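PDB 3SC6: dTDP-4-dehydrorhamnose reductase from Bacillus anthracis, which catalyses the NADPH-dependent reduction of dTDP-4-dehydrorhamnose to dTDP-L-rhamnose, the last step in the biosynthesis of this activated sugar. Local coordinates for residues Trp155-Gly158 / Phe164-Thr167; Phe221-Lys226 / Glu275-Phe280; Lys19-Glu24 / Ile61-Tyr66. All blocks are in the same frame, centred on the assembly; numbering follows the deposited sequence.

Contact 1. Residues Trp155-Gly158 / Phe164-Thr167. With NAP (NADP nicotinamide-adenine-dinucleotide phosphate), chain G.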
# COMPACT_ATOMS: atom_id res chain seq x y z
N TRP A 155 -2.13 6.26 -0.80
CA TRP A 155 -1.36 7.38 -0.25
C TRP A 155 -0.55 6.91 0.93
O TRP A 155 -0.54 7.53 2.00
CB TRP A 155 -2.36 8.46 0.14
CG TRP A 155 -3.01 9.14 -1.04
CD1 TRP A 155 -3.62 8.53 -2.10
CD2 TRP A 155 -3.35 10.53 -1.13
NE1 TRP A 155 -4.17 9.47 -2.93
CE2 TRP A 155 -4.05 10.70 -2.35
CE3 TRP A 155 -3.10 11.64 -0.34
CZ2 TRP A 155 -4.48 11.95 -2.78
CZ3 TRP A 155 -3.53 12.88 -0.77
CH2 TRP A 155 -4.22 13.03 -1.98
N LEU A 156 0.15 5.81 0.72
CA LEU A 156 0.98 5.19 1.74
C LEU A 156 2.33 5.91 1.88
O LEU A 156 2.94 6.28 0.87
CB LEU A 156 1.19 3.72 1.37
CG LEU A 156 1.93 2.80 2.32
CD1 LEU A 156 1.21 2.74 3.66
CD2 LEU A 156 2.03 1.42 1.72
N TYR A 157 2.78 6.10 3.11
CA TYR A 157 4.06 6.76 3.39
C TYR A 157 4.58 6.25 4.73
O TYR A 157 3.79 6.06 5.65
CB TYR A 157 3.91 8.28 3.44
CG TYR A 157 3.09 8.77 4.61
CD1 TYR A 157 1.71 8.88 4.52
CD2 TYR A 157 3.70 9.16 5.79
CE1 TYR A 157 0.96 9.34 5.59
CE2 TYR A 157 2.97 9.62 6.86
CZ TYR A 157 1.60 9.71 6.77
OH TYR A 157 0.88 10.17 7.84
N GLY A 158 5.89 6.04 4.83
CA GLY A 158 6.48 5.55 6.08
C GLY A 158 7.80 6.18 6.46
O GLY A 158 8.21 7.20 5.89
N PHE A 164 5.99 11.76 0.12
CA PHE A 164 5.50 13.13 0.07
C PHE A 164 5.76 13.92 1.35
O PHE A 164 5.98 15.12 1.30
CB PHE A 164 4.01 13.14 -0.26
CG PHE A 164 3.41 14.52 -0.40
CD1 PHE A 164 3.41 15.16 -1.63
CD2 PHE A 164 2.84 15.16 0.68
CE1 PHE A 164 2.86 16.42 -1.77
CE2 PHE A 164 2.28 16.42 0.55
CZ PHE A 164 2.29 17.05 -0.67
N VAL A 165 5.75 13.26 2.51
CA VAL A 165 6.00 13.99 3.75
C VAL A 165 7.46 14.44 3.87
O VAL A 165 7.72 15.58 4.25
CB VAL A 165 5.59 13.17 4.98
CG1 VAL A 165 5.92 13.93 6.25
CG2 VAL A 165 4.11 12.84 4.93
N LYS A 166 8.40 13.55 3.54
CA LYS A 166 9.82 13.90 3.60
C LYS A 166 10.18 14.98 2.58
O LYS A 166 11.04 15.82 2.83
CB LYS A 166 10.72 12.68 3.36
CG LYS A 166 10.63 11.56 4.39
CD LYS A 166 11.57 10.42 3.98
CE LYS A 166 11.54 9.25 4.95
NZ LYS A 166 11.96 9.64 6.31
N THR A 167 9.52 14.95 1.42
CA THR A 167 9.78 15.93 0.36
C THR A 167 9.39 17.35 0.79
O THR A 167 10.15 18.29 0.56
CB THR A 167 9.05 15.56 -0.96
OG1 THR A 167 9.54 14.30 -1.43
CG2 THR A 167 9.30 16.61 -2.02
PA NAP G . 7.91 0.18 -2.96
O1A NAP G . 8.15 0.39 -4.43
O2A NAP G . 8.83 0.85 -1.96
O5B NAP G . 7.90 -1.40 -2.64
C5B NAP G . 7.90 -2.38 -3.68
C4B NAP G . 9.16 -3.22 -3.56
O4B NAP G . 9.07 -4.36 -4.44
C3B NAP G . 10.41 -2.44 -3.97
O3B NAP G . 11.39 -2.44 -2.92
C2B NAP G . 10.94 -3.17 -5.18
O2B NAP G . 12.37 -3.18 -5.21
C1B NAP G . 10.36 -4.57 -5.01
N9A NAP G . 10.37 -5.34 -6.28
C8A NAP G . 10.36 -4.87 -7.54
N7A NAP G . 10.42 -5.91 -8.40
C5A NAP G . 10.47 -7.04 -7.67
C6A NAP G . 10.54 -8.48 -8.00
N6A NAP G . 10.57 -8.89 -9.29
N1A NAP G . 10.58 -9.37 -6.98
C2A NAP G . 10.55 -8.95 -5.70
N3A NAP G . 10.48 -7.64 -5.38
C4A NAP G . 10.44 -6.68 -6.33
O3 NAP G . 6.39 0.59 -2.62
PN NAP G . 5.64 0.17 -1.25
O1N NAP G . 4.67 1.28 -0.90
O2N NAP G . 6.64 -0.32 -0.24
O5D NAP G . 4.77 -1.10 -1.70
C5D NAP G . 3.79 -1.66 -0.83
C4D NAP G . 2.56 -2.10 -1.62
O4D NAP G . 1.50 -1.15 -1.46
C3D NAP G . 2.83 -2.22 -3.12
O3D NAP G . 2.46 -3.52 -3.59
C2D NAP G . 1.96 -1.17 -3.77
O2D NAP G . 1.41 -1.66 -4.99
C1D NAP G . 0.89 -0.87 -2.73
N1N NAP G . 0.39 0.52 -2.77
C2N NAP G . 1.24 1.54 -2.57
C3N NAP G . 0.79 2.86 -2.60
C7N NAP G . 1.76 3.99 -2.38
O7N NAP G . 2.95 3.72 -2.26
N7N NAP G . 1.33 5.24 -2.33
C4N NAP G . -0.56 3.10 -2.83
C5N NAP G . -1.42 2.03 -3.02
C6N NAP G . -0.91 0.74 -2.98
P2B NAP G . 13.17 -2.25 -6.26
O1X NAP G . 14.60 -2.36 -5.79
O2X NAP G . 12.91 -2.88 -7.61
O3X NAP G . 12.56 -0.88 -6.09

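Contact 2. Residues Phe221-Lys226 / Glu275-Phe280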
# COMPACT_ATOMS: atom_id res chain seq x y z
N PHE A 221 -2.76 19.32 -1.06
CA PHE A 221 -2.71 20.71 -0.63
C PHE A 221 -2.98 20.84 0.88
O PHE A 221 -2.14 21.36 1.61
CB PHE A 221 -3.71 21.52 -1.46
CG PHE A 221 -3.79 22.96 -1.09
CD1 PHE A 221 -2.88 23.87 -1.60
CD2 PHE A 221 -4.82 23.43 -0.28
CE1 PHE A 221 -2.96 25.21 -1.28
CE2 PHE A 221 -4.91 24.77 0.04
CZ PHE A 221 -3.98 25.66 -0.46
N GLU A 222 -4.14 20.37 1.34
CA GLU A 222 -4.49 20.44 2.77
C GLU A 222 -3.52 19.61 3.59
O GLU A 222 -3.18 19.96 4.72
CB GLU A 222 -5.91 19.94 3.02
CG GLU A 222 -7.00 20.74 2.35
CD GLU A 222 -8.38 20.17 2.59
OE1 GLU A 222 -8.49 19.08 3.21
OE2 GLU A 222 -9.37 20.79 2.15
N PHE A 223 -3.09 18.50 3.00
CA PHE A 223 -2.15 17.60 3.65
C PHE A 223 -0.82 18.34 3.78
O PHE A 223 -0.21 18.33 4.85
CB PHE A 223 -2.04 16.31 2.83
CG PHE A 223 -1.10 15.29 3.41
CD1 PHE A 223 -1.44 14.59 4.55
CD2 PHE A 223 0.05 14.93 2.74
CE1 PHE A 223 -0.60 13.63 5.07
CE2 PHE A 223 0.89 13.95 3.24
CZ PHE A 223 0.56 13.31 4.41
N ALA A 224 -0.42 19.02 2.71
CA ALA A 224 0.83 19.77 2.72
C ALA A 224 0.80 20.80 3.85
O ALA A 224 1.73 20.84 4.66
CB ALA A 224 1.04 20.47 1.38
N LYS A 225 -0.26 21.60 3.92
CA LYS A 225 -0.37 22.61 4.98
C LYS A 225 -0.20 22.02 6.36
O LYS A 225 0.60 22.51 7.17
CB LYS A 225 -1.73 23.33 4.97
CG LYS A 225 -2.05 24.20 3.78
CD LYS A 225 -3.43 24.84 3.99
CE LYS A 225 -3.83 25.78 2.88
NZ LYS A 225 -2.90 26.93 2.74
N LYS A 226 -0.96 20.97 6.64
CA LYS A 226 -0.90 20.34 7.95
C LYS A 226 0.46 19.68 8.25
O LYS A 226 0.79 19.46 9.41
CB LYS A 226 -2.11 19.43 8.17
CG LYS A 226 -2.15 18.79 9.55
CD LYS A 226 -3.48 18.12 9.83
CE LYS A 226 -4.62 19.16 9.87
NZ LYS A 226 -5.95 18.55 10.17
N GLU A 275 -4.33 12.12 12.40
CA GLU A 275 -3.79 11.46 13.57
C GLU A 275 -2.67 10.48 13.19
O GLU A 275 -1.76 10.24 13.98
CB GLU A 275 -4.94 10.76 14.29
CG GLU A 275 -4.56 10.05 15.56
CD GLU A 275 -5.77 9.44 16.23
OE1 GLU A 275 -5.61 8.80 17.29
OE2 GLU A 275 -6.90 9.62 15.70
N GLY A 276 -2.75 9.92 11.99
CA GLY A 276 -1.74 8.99 11.51
C GLY A 276 -0.44 9.72 11.26
O GLY A 276 0.65 9.17 11.45
N LEU A 277 -0.56 10.97 10.82
CA LEU A 277 0.58 11.83 10.53
C LEU A 277 1.29 12.26 11.82
O LEU A 277 2.49 12.47 11.82
CB LEU A 277 0.13 13.06 9.74
CG LEU A 277 1.19 14.09 9.33
CD1 LEU A 277 2.29 13.45 8.50
CD2 LEU A 277 0.54 15.22 8.57
N GLU A 278 0.53 12.39 12.91
CA GLU A 278 1.12 12.79 14.17
C GLU A 278 2.17 11.79 14.62
O GLU A 278 3.31 12.16 14.90
CB GLU A 278 0.08 12.89 15.29
CG GLU A 278 -1.03 13.89 15.08
CD GLU A 278 -1.99 13.93 16.27
OE1 GLU A 278 -1.72 13.25 17.28
OE2 GLU A 278 -3.00 14.65 16.20
N ARG A 279 1.77 10.52 14.68
CA ARG A 279 2.67 9.47 15.12
C ARG A 279 3.89 9.31 14.19
O ARG A 279 4.87 8.67 14.56
CB ARG A 279 1.90 8.16 15.41
CG ARG A 279 2.74 7.05 16.05
CD ARG A 279 1.87 5.91 16.62
NE ARG A 279 1.10 5.11 15.66
CZ ARG A 279 1.51 3.95 15.15
NH1 ARG A 279 0.73 3.29 14.30
NH2 ARG A 279 2.68 3.42 15.50
N PHE A 280 3.82 9.91 13.01
CA PHE A 280 4.93 9.85 12.06
C PHE A 280 6.08 10.69 12.59
O PHE A 280 7.22 10.22 12.64
CB PHE A 280 4.52 10.37 10.68
CG PHE A 280 5.67 10.47 9.73
CD1 PHE A 280 6.06 9.38 8.97
CD2 PHE A 280 6.39 11.65 9.62
CE1 PHE A 280 7.13 9.48 8.10
CE2 PHE A 280 7.46 11.76 8.75
CZ PHE A 280 7.83 10.67 7.99

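Contact 3. Residues Lys19-Glu24 / Ile61-Tyr66. With NAP (NADP nicotinamide-adenine-dinucleotide phosphate), chain G.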
# COMPACT_ATOMS: atom_id res chain seq x y z
N LYS A 19 10.38 -2.79 4.58
CA LYS A 19 11.44 -2.25 5.42
C LYS A 19 10.93 -1.94 6.83
O LYS A 19 11.62 -2.21 7.81
CB LYS A 19 11.99 -0.97 4.77
CG LYS A 19 13.13 -0.27 5.51
CD LYS A 19 14.38 -1.13 5.62
CE LYS A 19 15.49 -0.40 6.37
NZ LYS A 19 15.88 0.88 5.71
N GLN A 20 9.72 -1.39 6.93
CA GLN A 20 9.14 -1.04 8.23
C GLN A 20 8.27 -2.14 8.85
O GLN A 20 8.15 -2.22 10.07
CB GLN A 20 8.37 0.28 8.10
CG GLN A 20 7.75 0.79 9.39
CD GLN A 20 7.10 2.16 9.22
OE1 GLN A 20 7.18 2.76 8.15
NE2 GLN A 20 6.48 2.66 10.28
N LEU A 21 7.67 -2.99 8.02
CA LEU A 21 6.83 -4.08 8.51
C LEU A 21 7.73 -5.08 9.22
O LEU A 21 7.40 -5.61 10.28
CB LEU A 21 6.11 -4.76 7.35
CG LEU A 21 5.21 -5.95 7.70
CD1 LEU A 21 4.14 -5.55 8.71
CD2 LEU A 21 4.58 -6.52 6.44
N GLN A 22 8.89 -5.33 8.61
CA GLN A 22 9.89 -6.24 9.13
C GLN A 22 10.30 -5.91 10.57
O GLN A 22 10.65 -6.79 11.35
CB GLN A 22 11.13 -6.16 8.23
CG GLN A 22 12.33 -6.97 8.67
CD GLN A 22 13.51 -6.78 7.73
OE1 GLN A 22 13.38 -6.16 6.67
NE2 GLN A 22 14.66 -7.32 8.11
N GLU A 23 10.25 -4.62 10.92
CA GLU A 23 10.61 -4.17 12.26
C GLU A 23 9.45 -4.13 13.24
O GLU A 23 9.66 -4.17 14.45
CB GLU A 23 11.17 -2.75 12.18
CG GLU A 23 12.42 -2.59 11.33
CD GLU A 23 12.90 -1.15 11.28
OE1 GLU A 23 12.23 -0.28 11.87
OE2 GLU A 23 13.94 -0.89 10.63
N GLU A 24 8.22 -4.06 12.73
CA GLU A 24 7.04 -3.99 13.60
C GLU A 24 6.38 -5.33 13.97
O GLU A 24 5.50 -5.36 14.83
CB GLU A 24 6.04 -2.99 13.03
CG GLU A 24 6.65 -1.58 12.95
CD GLU A 24 5.70 -0.55 12.39
OE1 GLU A 24 4.55 -0.90 12.05
OE2 GLU A 24 6.11 0.63 12.30
N ILE A 61 3.40 -12.15 3.56
CA ILE A 61 2.97 -10.78 3.34
C ILE A 61 3.64 -10.35 2.05
O ILE A 61 4.83 -10.06 2.01
CB ILE A 61 3.36 -9.87 4.49
CG1 ILE A 61 2.79 -10.43 5.79
CG2 ILE A 61 2.86 -8.47 4.22
CD1 ILE A 61 3.15 -9.62 7.01
N HIS A 62 2.86 -10.33 0.98
CA HIS A 62 3.36 -9.97 -0.33
C HIS A 62 3.36 -8.46 -0.55
O HIS A 62 2.32 -7.86 -0.84
CB HIS A 62 2.51 -10.66 -1.38
CG HIS A 62 3.00 -10.47 -2.77
ND1 HIS A 62 3.92 -11.33 -3.34
CD2 HIS A 62 2.71 -9.55 -3.72
CE1 HIS A 62 4.17 -10.94 -4.58
NE2 HIS A 62 3.44 -9.87 -4.83
N CYS A 63 4.54 -7.84 -0.43
CA CYS A 63 4.68 -6.40 -0.62
C CYS A 63 5.34 -6.05 -1.95
O CYS A 63 5.24 -4.92 -2.42
CB CYS A 63 5.48 -5.79 0.53
SG CYS A 63 4.75 -6.06 2.16
N ALA A 64 6.01 -7.03 -2.57
CA ALA A 64 6.69 -6.82 -3.85
C ALA A 64 5.73 -6.26 -4.90
O ALA A 64 4.58 -6.71 -5.01
CB ALA A 64 7.31 -8.12 -4.34
N ALA A 65 6.20 -5.27 -5.66
CA ALA A 65 5.38 -4.66 -6.70
C ALA A 65 6.12 -3.56 -7.47
O ALA A 65 7.14 -3.02 -7.01
CB ALA A 65 4.11 -4.09 -6.10
N TYR A 66 5.59 -3.24 -8.65
CA TYR A 66 6.13 -2.21 -9.52
C TYR A 66 5.24 -1.01 -9.23
O TYR A 66 4.14 -0.90 -9.76
CB TYR A 66 6.01 -2.64 -10.98
CG TYR A 66 6.56 -1.65 -11.98
CD1 TYR A 66 7.89 -1.70 -12.38
CD2 TYR A 66 5.74 -0.68 -12.54
CE1 TYR A 66 8.40 -0.80 -13.30
CE2 TYR A 66 6.24 0.23 -13.46
CZ TYR A 66 7.57 0.16 -13.84
OH TYR A 66 8.07 1.07 -14.75
PA NAP G . 7.91 0.18 -2.96
O1A NAP G . 8.15 0.39 -4.43
O2A NAP G . 8.83 0.85 -1.96
O5B NAP G . 7.90 -1.40 -2.64
C5B NAP G . 7.90 -2.38 -3.68
C4B NAP G . 9.16 -3.22 -3.56
O4B NAP G . 9.07 -4.36 -4.44
C3B NAP G . 10.41 -2.44 -3.97
O3B NAP G . 11.39 -2.44 -2.92
C2B NAP G . 10.94 -3.17 -5.18
O2B NAP G . 12.37 -3.18 -5.21
C1B NAP G . 10.36 -4.57 -5.01
N9A NAP G . 10.37 -5.34 -6.28
C8A NAP G . 10.36 -4.87 -7.54
N7A NAP G . 10.42 -5.91 -8.40
C5A NAP G . 10.47 -7.04 -7.67
C6A NAP G . 10.54 -8.48 -8.00
N6A NAP G . 10.57 -8.89 -9.29
N1A NAP G . 10.58 -9.37 -6.98
C2A NAP G . 10.55 -8.95 -5.70
N3A NAP G . 10.48 -7.64 -5.38
C4A NAP G . 10.44 -6.68 -6.33
O3 NAP G . 6.39 0.59 -2.62
PN NAP G . 5.64 0.17 -1.25
O1N NAP G . 4.67 1.28 -0.90
O2N NAP G . 6.64 -0.32 -0.24
O5D NAP G . 4.77 -1.10 -1.70
C5D NAP G . 3.79 -1.66 -0.83
C4D NAP G . 2.56 -2.10 -1.62
O4D NAP G . 1.50 -1.15 -1.46
C3D NAP G . 2.83 -2.22 -3.12
O3D NAP G . 2.46 -3.52 -3.59
C2D NAP G . 1.96 -1.17 -3.77
O2D NAP G . 1.41 -1.66 -4.99
C1D NAP G . 0.89 -0.87 -2.73
N1N NAP G . 0.39 0.52 -2.77
C2N NAP G . 1.24 1.54 -2.57
C3N NAP G . 0.79 2.86 -2.60
C7N NAP G . 1.76 3.99 -2.38
O7N NAP G . 2.95 3.72 -2.26
N7N NAP G . 1.33 5.24 -2.33
C4N NAP G . -0.56 3.10 -2.83
C5N NAP G . -1.42 2.03 -3.02
C6N NAP G . -0.91 0.74 -2.98
P2B NAP G . 13.17 -2.25 -6.26
O1X NAP G . 14.60 -2.36 -5.79
O2X NAP G . 12.91 -2.88 -7.61
O3X NAP G . 12.56 -0.88 -6.09

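Contact 1. Residues Trp155-Gly158 / Phe164-Thr167
The end of strand 148-157 approaches the first turn of helix 164-172 most closely at Tyr-157 and Phe-164, whose CA atoms lie 7.3 Å apart. The five residues between Gly-158 and Phe-164 turn the chain, so this is a strand-loop-helix connection at the C-terminal, cofactor-binding end of a strand of the Rossmann-type sheet. One methyl carries most of the apolar contact. Val-165 CG2 sits over a face of the Tyr-157 ring, 4.1 Å from its centroid and 22° off the normal, a CH-pi contact offset toward the rim, with CD2 nearest at 3.8 Å. The phenol reaches the helix because CG lies between the backbone N and the carbonyl carbon (chi1 67°). Helices 220-231 and 273-283 close round Val-165. Lys-166 brings CE to 4.0 Å from Gly-158 O, and its NZ is hydrogen-bonded to Lys-159 O. Leu-156 turns instead to NADP: its CB packs 3.8 Å from carboxamide carbon C7N, and CD2 extends toward the phosphate oxygen O1N. The strand end thus serves cofactor and helix together. At the edge of the Tyr-157 ring, in its plane, lies Trp-155 O, 3.6 Å from CD1.

Contact 2. Residues Phe221-Lys226 / Glu275-Phe280
Lys-225 N donates to Phe-221 O at 3.0 Å, the shortest sound polar bond here, and it belongs to a helix backbone; between Phe-223 and Leu-277, which make the contact, no polar bond passes. This is therefore a worked case of two helices meeting mainly through apolar side chains. A single methyl does the touching: Leu-277 CD2 comes to 4.0 Å from Phe-223 CE1, oblique to the ring. Both side chains hold CG anti to the backbone N, both with chi1 at 180°. That rotation carries the leucine toward helix 220-231, where it crosses the phenyl ring at a slant, and brings the ring round from a CB that does not itself face helix 273-283. The same CD2 also lies 4.3 Å from Lys-226 O, so the leucine branch rests between the ring and the helix backbone. With 9.0 Å between the CA atoms of Lys-226 and Leu-277, the backbones stay well apart and side chains bridge the interval. Charged groups lie at the margin: Lys-226 NZ makes a long, weak ion pair with Glu-274, and Arg-279 forms salt bridges to Asp-193 and Glu-283. Helix 164-172 completes the cluster, for its Val-165 touches Phe-223, Leu-277 and Phe-280, while Phe-221 of helix 220-231 packs against Val-237 and Pro-239 of strand 236-240.

Contact 3. Residues Lys19-Glu24 / Ile61-Tyr66
Leu-21 meets Ile-61 and Cys-63 through aliphatic groups and sulfur, and the flat groups flank this contact, in the cofactor and in Gln-20 and Glu-24 of the same helix. Ala-64 CB lies off the plane of the NADP adenine, beyond the N3A-C2A edge, 3.4 Å from N3A. The Gln-20 amide directs NE2 to Glu-24 OE2 at 2.9 Å, nearly in the amide plane; it reaches the syn side of the carboxylate, yet 34° out of the carboxylate plane. Both groups have further partners, Gln-20 OE1 accepting from Lys-159 N and Glu-24 OE1 from Asn-195 ND2, which probably fixes their rotation.

The contact proper is made by one methyl. Leu-21 CD2 meets both CG2 and CD1 of Ile-61, at 3.4 Å and 3.5 Å, the two side chains touching tip to tip. Ile-61 holds CG2 anti to its own N (chi1 -56°, measured to CG1), which turns both branches toward the helix. Cys-63 SG borders the same methyl at 4.3 Å. Alternation along the chain explains the sorting: Ile-61 and Cys-63 face helix 16-24, whereas the intervening His-62 packs on Val-90 of helix 76-97. Just past the strand end the backbone turns to the cofactor. Ala-65 N donates to the adenosine ribose oxygen O4B at 3.2 Å, with an N-H...O angle of 160°, and O3D of the other ribose gives a weak bond to Cys-63 O.

Strand 59-62 lies beside strand 6-11, and helix 16-24, whose Gln-16 N also binds NADP, begins within the TGxxGxxG motif. A glycine-rich turn and helix packed over the central parallel strands, with dinucleotide bound at their C-terminal ends, is the classical Rossmann arrangement of short-chain dehydrogenase/reductase relatives.

Contact 3 comes first along the chain, then contact 1, then contact 2, each closing before the next opens. Contacts 3 and 1 both reach the large mixed sheet and both touch NADP; their centres are about 16 Å apart, and Gly-158 packs on Gln-20. Contacts 1 and 2 are closer, with centres about 10 Å apart, and touch directly: Phe-164 packs on Phe-223, and Gly-158 on Phe-280. Contacts 2 and 3, about 23 Å apart between centres, do not touch. Contact 1, which itself touches NADP, also touches both of the others, and so stands between the nucleotide-binding strands and the C-terminal helices 220-231 and 273-283.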